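PDB 3GIP: N-acyl-D-glutamate deacylase from Bordetella bronchiseptica, which catalyses the hydrolysis of N-acyl-D-glutamate to D-glutamate and a carboxylate, as a zinc-dependent member of the amidohydrolase superfamily. Local coordinates for residues W15-T20 against T396-V401; F62-G67 against Q85-V90; D300-T305 against A341-M346. All blocks are in the same frame, centred on the assembly; numbering follows the deposited sequence.

Contact 1 (W15-T20 against T396-V401)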
loop_
_atom_site.group_PDB
_atom_site.type_symbol
_atom_site.label_atom_id
_atom_site.label_comp_id
_atom_site.label_asym_id
_atom_site.label_seq_id
_atom_site.Cartn_x
_atom_site.Cartn_y
_atom_site.Cartn_z
ATOM N N TRP A 15 -22.600 9.745 12.396
ATOM C CA TRP A 15 -22.896 8.326 12.496
ATOM C C TRP A 15 -21.585 7.561 12.497
ATOM O O TRP A 15 -20.749 7.725 11.607
ATOM C CB TRP A 15 -23.773 7.870 11.328
ATOM C CG TRP A 15 -25.188 8.335 11.451
ATOM C CD1 TRP A 15 -25.662 9.596 11.221
ATOM C CD2 TRP A 15 -26.307 7.559 11.895
ATOM N NE1 TRP A 15 -27.009 9.653 11.497
ATOM C CE2 TRP A 15 -27.430 8.418 11.912
ATOM C CE3 TRP A 15 -26.472 6.222 12.281
ATOM C CZ2 TRP A 15 -28.702 7.981 12.301
ATOM C CZ3 TRP A 15 -27.740 5.788 12.669
ATOM C CH2 TRP A 15 -28.837 6.668 12.675
ATOM N N ILE A 16 -21.407 6.726 13.509
ATOM C CA ILE A 16 -20.189 5.952 13.646
ATOM C C ILE A 16 -20.200 4.603 12.939
ATOM O O ILE A 16 -21.117 3.807 13.116
ATOM C CB ILE A 16 -19.881 5.672 15.133
ATOM C CG1 ILE A 16 -19.634 6.984 15.880
ATOM C CG2 ILE A 16 -18.680 4.742 15.252
ATOM C CD1 ILE A 16 -18.359 7.679 15.504
ATOM N N ILE A 17 -19.179 4.372 12.121
ATOM C CA ILE A 17 -18.978 3.086 11.464
ATOM C C ILE A 17 -17.614 2.765 12.068
ATOM O O ILE A 17 -16.586 3.286 11.632
ATOM C CB ILE A 17 -18.915 3.203 9.923
ATOM C CG1 ILE A 17 -20.317 3.507 9.386
ATOM C CG2 ILE A 17 -18.391 1.902 9.317
ATOM C CD1 ILE A 17 -20.452 3.419 7.877
ATOM N N ASP A 18 -17.627 1.926 13.102
ATOM C CA ASP A 18 -16.419 1.598 13.853
ATOM C C ASP A 18 -15.415 0.611 13.285
ATOM O O ASP A 18 -14.394 0.344 13.922
ATOM C CB ASP A 18 -16.802 1.151 15.270
ATOM C CG ASP A 18 -17.709 -0.066 15.278
ATOM O OD1 ASP A 18 -17.717 -0.822 14.280
ATOM O OD2 ASP A 18 -18.407 -0.279 16.294
ATOM N N GLY A 19 -15.688 0.067 12.104
ATOM C CA GLY A 19 -14.757 -0.872 11.505
ATOM C C GLY A 19 -15.020 -2.339 11.801
ATOM O O GLY A 19 -14.391 -3.210 11.203
ATOM N N THR A 20 -15.951 -2.618 12.710
ATOM C CA THR A 20 -16.271 -3.999 13.080
ATOM C C THR A 20 -17.263 -4.657 12.129
ATOM O O THR A 20 -17.482 -5.870 12.193
ATOM C CB THR A 20 -16.890 -4.072 14.482
ATOM O OG1 THR A 20 -18.153 -3.397 14.471
ATOM C CG2 THR A 20 -15.974 -3.424 15.509
ATOM N N THR A 396 -21.632 -3.038 1.463
ATOM C CA THR A 396 -22.125 -1.886 2.203
ATOM C C THR A 396 -20.962 -1.020 2.641
ATOM O O THR A 396 -19.807 -1.448 2.607
ATOM C CB THR A 396 -22.896 -2.298 3.467
ATOM O OG1 THR A 396 -22.005 -2.960 4.371
ATOM C CG2 THR A 396 -24.042 -3.229 3.110
ATOM N N LEU A 397 -21.273 0.204 3.048
ATOM C CA LEU A 397 -20.245 1.119 3.511
ATOM C C LEU A 397 -19.585 0.517 4.756
ATOM O O LEU A 397 -18.367 0.603 4.927
ATOM C CB LEU A 397 -20.866 2.482 3.827
ATOM C CG LEU A 397 -19.902 3.608 4.210
ATOM C CD1 LEU A 397 -18.852 3.788 3.117
ATOM C CD2 LEU A 397 -20.687 4.899 4.408
ATOM N N GLU A 398 -20.388 -0.102 5.619
ATOM C CA GLU A 398 -19.856 -0.722 6.826
ATOM C C GLU A 398 -18.851 -1.817 6.482
ATOM O O GLU A 398 -17.811 -1.942 7.131
ATOM C CB GLU A 398 -20.984 -1.310 7.684
ATOM C CG GLU A 398 -21.795 -0.268 8.449
ATOM C CD GLU A 398 -23.000 0.254 7.684
ATOM O OE1 GLU A 398 -23.030 0.141 6.440
ATOM O OE2 GLU A 398 -23.920 0.795 8.335
ATOM N N GLN A 399 -19.162 -2.616 5.465
ATOM C CA GLN A 399 -18.259 -3.682 5.055
ATOM C C GLN A 399 -16.987 -3.107 4.435
ATOM O O GLN A 399 -15.887 -3.590 4.700
ATOM C CB GLN A 399 -18.946 -4.613 4.048
ATOM C CG GLN A 399 -20.073 -5.447 4.636
ATOM C CD GLN A 399 -20.784 -6.289 3.589
ATOM O OE1 GLN A 399 -21.299 -5.766 2.596
ATOM N NE2 GLN A 399 -20.821 -7.600 3.807
ATOM N N ALA A 400 -17.136 -2.072 3.617
ATOM C CA ALA A 400 -15.983 -1.463 2.963
ATOM C C ALA A 400 -15.037 -0.827 3.975
ATOM O O ALA A 400 -13.820 -0.983 3.878
ATOM C CB ALA A 400 -16.444 -0.426 1.943
ATOM N N VAL A 401 -15.592 -0.108 4.946
ATOM C CA VAL A 401 -14.756 0.520 5.962
ATOM C C VAL A 401 -13.964 -0.550 6.708
ATOM O O VAL A 401 -12.802 -0.344 7.045
ATOM C CB VAL A 401 -15.602 1.344 6.959
ATOM C CG1 VAL A 401 -14.740 1.804 8.132
ATOM C CG2 VAL A 401 -16.191 2.556 6.245
#
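Ile17 lays both of its branches on the start of the helix that begins at Leu397, so that one side chain touches three helix residues. The longer branch crosses Leu397 at about a right angle, its CD1 resting 3.7 Å from Leu397 CG. The other branch turns toward Val401: CG2, anti to the backbone N of Ile17 (CG1 has chi1 -72°), comes within 3.7 Å of Val401 CB and lies nearly as close to both of its methyl carbons. The aliphatic part of Glu398 touches both branches of Ile17, its CG 4.0 Å from Ile17 CD1. The chain of Glu398 bends at chi2 (90°), and its carboxylate is held by a salt bridge from OE2 to Arg24. Past Ile17, Gly19 brings its CA 4.3 Å from Val401 CG1. The turn there is held from within: Asp18 OD1 accepts Thr20 N at 3.0 Å, an Asx turn, and also Thr20 OG1 at 2.6 Å, both from the same face of the carboxylate. On the helix side, Thr396 and Gln399 form a capping box, with Gln399 N bonded to Thr396 OG1. Ile57 of strand 57-64 touches both Ile17 and Leu397. The loop after strand 15-16 thus meets the start of helix 397-404 through carbon contacts, with no hydrogen bond between the two segments, while polar groups shape each segment separately.

Contact 2 (F62-G67 against Q85-V90)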
loop_
_atom_site.group_PDB
_atom_site.type_symbol
_atom_site.label_atom_id
_atom_site.label_comp_id
_atom_site.label_asym_id
_atom_site.label_seq_id
_atom_site.Cartn_x
_atom_site.Cartn_y
_atom_site.Cartn_z
ATOM N N PHE A 62 -8.235 5.355 7.448
ATOM C CA PHE A 62 -7.934 4.262 6.532
ATOM C C PHE A 62 -6.470 3.844 6.564
ATOM O O PHE A 62 -5.569 4.673 6.711
ATOM C CB PHE A 62 -8.343 4.631 5.103
ATOM C CG PHE A 62 -9.765 5.108 4.987
ATOM C CD1 PHE A 62 -10.771 4.539 5.765
ATOM C CD2 PHE A 62 -10.101 6.126 4.097
ATOM C CE1 PHE A 62 -12.089 4.978 5.660
ATOM C CE2 PHE A 62 -11.416 6.570 3.984
ATOM C CZ PHE A 62 -12.411 5.996 4.765
ATOM N N ILE A 63 -6.252 2.541 6.431
ATOM C CA ILE A 63 -4.916 1.971 6.449
ATOM C C ILE A 63 -4.526 1.513 5.046
ATOM O O ILE A 63 -5.087 0.555 4.512
ATOM C CB ILE A 63 -4.849 0.779 7.438
ATOM C CG1 ILE A 63 -5.213 1.266 8.843
ATOM C CG2 ILE A 63 -3.456 0.163 7.430
ATOM C CD1 ILE A 63 -5.155 0.191 9.913
ATOM N N ASP A 64 -3.569 2.224 4.452
ATOM C CA ASP A 64 -3.083 1.913 3.113
ATOM C C ASP A 64 -2.027 0.829 3.245
ATOM O O ASP A 64 -0.874 1.110 3.573
ATOM C CB ASP A 64 -2.474 3.168 2.483
ATOM C CG ASP A 64 -2.082 2.964 1.036
ATOM O OD1 ASP A 64 -2.258 1.842 0.511
ATOM O OD2 ASP A 64 -1.595 3.936 0.421
ATOM N N VAL A 65 -2.427 -0.408 2.979
ATOM C CA VAL A 65 -1.525 -1.537 3.111
ATOM C C VAL A 65 -0.502 -1.683 1.994
ATOM O O VAL A 65 0.395 -2.517 2.092
ATOM C CB VAL A 65 -2.317 -2.863 3.251
ATOM C CG1 VAL A 65 -3.294 -2.750 4.419
ATOM C CG2 VAL A 65 -3.060 -3.184 1.953
ATOM N N HIS A 66 -0.619 -0.885 0.934
ATOM C CA HIS A 66 0.350 -0.991 -0.149
ATOM C C HIS A 66 0.937 0.343 -0.573
ATOM O O HIS A 66 0.596 0.889 -1.629
ATOM C CB HIS A 66 -0.246 -1.676 -1.379
ATOM C CG HIS A 66 0.796 -2.237 -2.296
ATOM N ND1 HIS A 66 1.199 -3.553 -2.246
ATOM C CD2 HIS A 66 1.583 -1.638 -3.220
ATOM C CE1 HIS A 66 2.193 -3.741 -3.098
ATOM N NE2 HIS A 66 2.445 -2.594 -3.701
ATOM N N GLY A 67 1.835 0.862 0.252
ATOM C CA GLY A 67 2.461 2.122 -0.075
ATOM C C GLY A 67 3.906 1.939 -0.494
ATOM O O GLY A 67 4.521 0.908 -0.215
ATOM N N GLN A 85 -7.308 11.658 1.218
ATOM C CA GLN A 85 -8.218 10.571 0.879
ATOM C C GLN A 85 -8.562 9.733 2.112
ATOM O O GLN A 85 -9.066 8.611 2.002
ATOM C CB GLN A 85 -7.657 9.694 -0.253
ATOM C CG GLN A 85 -6.332 9.010 0.003
ATOM C CD GLN A 85 -5.927 8.112 -1.154
ATOM O OE1 GLN A 85 -6.635 7.159 -1.493
ATOM N NE2 GLN A 85 -4.788 8.411 -1.770
ATOM N N GLY A 86 -8.284 10.301 3.286
ATOM C CA GLY A 86 -8.608 9.654 4.549
ATOM C C GLY A 86 -7.658 8.641 5.158
ATOM O O GLY A 86 -8.021 7.978 6.127
ATOM N N ILE A 87 -6.446 8.534 4.623
ATOM C CA ILE A 87 -5.462 7.571 5.112
ATOM C C ILE A 87 -4.697 8.087 6.330
ATOM O O ILE A 87 -4.156 9.192 6.301
ATOM C CB ILE A 87 -4.466 7.225 3.988
ATOM C CG1 ILE A 87 -5.216 6.559 2.833
ATOM C CG2 ILE A 87 -3.368 6.309 4.505
ATOM C CD1 ILE A 87 -4.408 6.466 1.553
ATOM N N THR A 88 -4.653 7.279 7.389
ATOM C CA THR A 88 -3.959 7.649 8.626
ATOM C C THR A 88 -2.763 6.749 8.942
ATOM O O THR A 88 -1.971 7.050 9.840
ATOM C CB THR A 88 -4.915 7.611 9.832
ATOM O OG1 THR A 88 -5.528 6.319 9.914
ATOM C CG2 THR A 88 -5.992 8.670 9.693
ATOM N N THR A 89 -2.646 5.639 8.221
ATOM C CA THR A 89 -1.539 4.703 8.406
ATOM C C THR A 89 -1.163 4.123 7.050
ATOM O O THR A 89 -2.037 3.845 6.228
ATOM C CB THR A 89 -1.922 3.516 9.333
ATOM O OG1 THR A 89 -2.189 3.999 10.654
ATOM C CG2 THR A 89 -0.789 2.490 9.396
ATOM N N VAL A 90 0.131 3.952 6.808
ATOM C CA VAL A 90 0.575 3.362 5.558
ATOM C C VAL A 90 1.624 2.300 5.828
ATOM O O VAL A 90 2.459 2.450 6.721
ATOM C CB VAL A 90 1.178 4.405 4.586
ATOM C CG1 VAL A 90 2.417 5.052 5.195
ATOM C CG2 VAL A 90 1.528 3.726 3.263
#
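Phe62 and Ile87 begin the pairing of two neighbouring parallel strands, 57-64 and 87-92, which lie next to each other in the barrel of this amidohydrolase. Backbone bonds carry most of it. Phe62 N donates to Gly86 O at 2.9 Å and, further on, Asp64 N donates to Thr89 O, also at 2.9 Å. Between them Phe62 O takes two donors, Thr88 N at 2.8 Å and, weakly, Thr89 N at 3.4 Å; this is the beta bulge that shifts the register by one residue. Gly86, at a phi of 85°, closes the Schellman motif that ends the preceding helix.

Side-chain contacts lie on both faces. On one, Ile63 and Thr89 lie side by side and point the same way, with Ile63 CG1 4.0 Å from Thr89 CB. On the other, Ile87 CG2 sits 3.8 Å from Asp64 CB. Just past the strand end, Val90 CG2 is 3.8 Å from Gly67 CA. The Phe62 ring turns its edge to Gln85 O, 3.4 Å from Phe62 CD2; that buried carbonyl has no hydrogen-bond partner in the model.

The polar group on the Ile87 side is the Asp64 carboxylate. With CG anti to the backbone N (chi1 -174°), its OD1 accepts His66 N from above the carboxylate plane, an Asx turn, while OD2 forms a salt bridge with Lys82 and a hydrogen bond with Ser364. These bonds probably help to set the course of the chain into the HxH motif of His66 and His68; the zinc seen here is bound by Cys95, His218 and His248.

Contact 3 (D300-T305 against A341-M346)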
loop_
_atom_site.group_PDB
_atom_site.type_symbol
_atom_site.label_atom_id
_atom_site.label_comp_id
_atom_site.label_asym_id
_atom_site.label_seq_id
_atom_site.Cartn_x
_atom_site.Cartn_y
_atom_site.Cartn_z
ATOM N N ASP A 300 -1.124 -2.362 -25.682
ATOM C CA ASP A 300 -1.297 -1.088 -26.365
ATOM C C ASP A 300 -1.520 0.031 -25.352
ATOM O O ASP A 300 -1.810 -0.218 -24.178
ATOM C CB ASP A 300 -2.486 -1.133 -27.334
ATOM C CG ASP A 300 -2.190 -1.926 -28.596
ATOM O OD1 ASP A 300 -1.003 -2.068 -28.962
ATOM O OD2 ASP A 300 -3.157 -2.391 -29.236
ATOM N N ASP A 301 -1.379 1.263 -25.822
ATOM C CA ASP A 301 -1.563 2.452 -25.000
ATOM C C ASP A 301 -0.662 2.575 -23.779
ATOM O O ASP A 301 -1.054 3.153 -22.764
ATOM C CB ASP A 301 -3.034 2.595 -24.584
ATOM C CG ASP A 301 -3.907 3.124 -25.715
ATOM O OD1 ASP A 301 -3.360 3.387 -26.801
ATOM O OD2 ASP A 301 -5.132 3.280 -25.523
ATOM N N ILE A 302 0.551 2.035 -23.872
ATOM C CA ILE A 302 1.493 2.176 -22.771
ATOM C C ILE A 302 1.714 3.687 -22.686
ATOM O O ILE A 302 2.089 4.323 -23.673
ATOM C CB ILE A 302 2.819 1.440 -23.078
ATOM C CG1 ILE A 302 2.586 -0.072 -23.004
ATOM C CG2 ILE A 302 3.904 1.862 -22.084
ATOM C CD1 ILE A 302 3.770 -0.906 -23.492
ATOM N N ARG A 303 1.452 4.264 -21.517
ATOM C CA ARG A 303 1.582 5.706 -21.337
ATOM C C ARG A 303 2.672 6.025 -20.323
ATOM O O ARG A 303 2.655 5.529 -19.203
ATOM C CB ARG A 303 0.236 6.301 -20.891
ATOM C CG ARG A 303 0.216 7.819 -20.880
ATOM C CD ARG A 303 -1.091 8.379 -20.337
ATOM N NE ARG A 303 -2.172 8.380 -21.321
ATOM C CZ ARG A 303 -3.396 8.834 -21.061
ATOM N NH1 ARG A 303 -3.675 9.311 -19.855
ATOM N NH2 ARG A 303 -4.335 8.831 -22.002
ATOM N N ILE A 304 3.615 6.867 -20.729
ATOM C CA ILE A 304 4.741 7.228 -19.876
ATOM C C ILE A 304 4.358 8.053 -18.648
ATOM O O ILE A 304 3.579 8.999 -18.735
ATOM C CB ILE A 304 5.806 7.986 -20.707
ATOM C CG1 ILE A 304 6.184 7.149 -21.939
ATOM C CG2 ILE A 304 7.040 8.275 -19.860
ATOM C CD1 ILE A 304 6.644 5.724 -21.623
ATOM N N THR A 305 4.909 7.674 -17.497
ATOM C CA THR A 305 4.653 8.380 -16.242
ATOM C C THR A 305 5.855 9.243 -15.862
ATOM O O THR A 305 5.731 10.211 -15.109
ATOM C CB THR A 305 4.367 7.393 -15.098
ATOM O OG1 THR A 305 5.398 6.401 -15.052
ATOM C CG2 THR A 305 3.027 6.708 -15.315
ATOM N N ALA A 341 5.641 3.701 -16.598
ATOM C CA ALA A 341 4.467 3.745 -17.459
ATOM C C ALA A 341 3.228 3.174 -16.798
ATOM O O ALA A 341 3.300 2.528 -15.750
ATOM C CB ALA A 341 4.744 2.976 -18.747
ATOM N N ILE A 342 2.085 3.436 -17.427
ATOM C CA ILE A 342 0.807 2.916 -16.977
ATOM C C ILE A 342 0.427 1.892 -18.037
ATOM O O ILE A 342 0.581 2.135 -19.239
ATOM C CB ILE A 342 -0.279 4.015 -16.908
ATOM C CG1 ILE A 342 0.034 4.973 -15.756
ATOM C CG2 ILE A 342 -1.661 3.378 -16.721
ATOM C CD1 ILE A 342 -0.849 6.197 -15.709
ATOM N N TYR A 343 -0.049 0.741 -17.577
ATOM C CA TYR A 343 -0.441 -0.355 -18.448
ATOM C C TYR A 343 -1.933 -0.609 -18.279
ATOM O O TYR A 343 -2.369 -1.129 -17.256
ATOM C CB TYR A 343 0.345 -1.614 -18.069
ATOM C CG TYR A 343 1.842 -1.428 -18.136
ATOM C CD1 TYR A 343 2.529 -1.574 -19.340
ATOM C CD2 TYR A 343 2.572 -1.088 -16.996
ATOM C CE1 TYR A 343 3.908 -1.389 -19.408
ATOM C CE2 TYR A 343 3.954 -0.898 -17.055
ATOM C CZ TYR A 343 4.612 -1.054 -18.260
ATOM O OH TYR A 343 5.980 -0.888 -18.316
ATOM N N PHE A 344 -2.711 -0.227 -19.286
ATOM C CA PHE A 344 -4.161 -0.407 -19.260
ATOM C C PHE A 344 -4.432 -1.825 -19.734
ATOM O O PHE A 344 -4.704 -2.055 -20.910
ATOM C CB PHE A 344 -4.798 0.631 -20.186
ATOM C CG PHE A 344 -4.546 2.045 -19.750
ATOM C CD1 PHE A 344 -5.243 2.585 -18.669
ATOM C CD2 PHE A 344 -3.579 2.826 -20.382
ATOM C CE1 PHE A 344 -4.984 3.875 -18.224
ATOM C CE2 PHE A 344 -3.311 4.121 -19.941
ATOM C CZ PHE A 344 -4.016 4.647 -18.860
ATOM N N ALA A 345 -4.374 -2.778 -18.806
ATOM C CA ALA A 345 -4.526 -4.178 -19.178
ATOM C C ALA A 345 -5.462 -5.061 -18.369
ATOM O O ALA A 345 -5.455 -6.276 -18.551
ATOM C CB ALA A 345 -3.140 -4.827 -19.217
ATOM N N MET A 346 -6.265 -4.479 -17.486
ATOM C CA MET A 346 -7.172 -5.291 -16.684
ATOM C C MET A 346 -8.643 -5.032 -16.990
ATOM O O MET A 346 -8.991 -4.054 -17.649
ATOM C CB MET A 346 -6.916 -5.062 -15.190
ATOM C CG MET A 346 -5.532 -5.502 -14.703
ATOM S SD MET A 346 -4.305 -4.173 -14.658
ATOM C CE MET A 346 -4.721 -3.390 -13.099
HETATM O O HOH W 1 -1.233 0.493 -21.577
HETATM O O HOH W 2 -4.030 -1.744 -23.488
#
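Ile342 O receives Arg303 N in a nearly straight bond (3.2 Å, 170°) and, weakly, a water that also accepts Phe344 N and donates to Asp300 O. The shorter return bond runs from Ile342 N to Arg303 O at 2.8 Å, completing an antiparallel hydrogen-bonded pair. A second water spans Asp300 O and Phe344 O, so the two segments remain bridged beyond the end of direct pairing.

On one side of the strands, Ile302 CG2 meets Ala341 CB at 3.6 Å, and the Ile302 and Tyr343 side chains cross obliquely, Ile302 CG1 lying 4.0 Å from Tyr343 CD1. On the other, Thr305 CG2, anti to its carbonyl carbon (chi1 51° for OG1), presses tightly on Ile342 CG1 at 3.5 Å. The Phe344 ring rests one face on Ile342 CG2 and turns its edge to Asp301 O, 3.5 Å from Phe344 CD2.

Tyr343 OH bonds to Ile290 O and Ile292 N, and its ring makes a cation-pi contact with Arg295. A formate lies about 4 Å from the Tyr343 side chain and zinc about 11 Å away, consistent with a place beside the active-site pocket. Two direct bonds pair Arg303 with Ile342, while water continues the link where the segments part.

In the fold
Contacts 1 and 2 sit in the same part of the fold, their centres 16 Å apart, and are linked without touching (nearest atoms about 5 Å) by strand 57-64, which pairs with strand 15-16 and with strand 87-92 of the barrel. Contact 3 belongs to a separate antiparallel sheet of strands 287-290, 339-343 and 303-307, about 25 Å from contact 2 and 34 Å from contact 1, centre to centre. Along the chain, contact 1 spans the other two, bringing residues 15-20 back to helix 397-404; within that span contact 2 comes first and contact 3 later. The zinc lies about 10 Å from Gly67 of contact 2, and the Tyr343 side chain of contact 3 is at a similar distance, so both approach the metal centre.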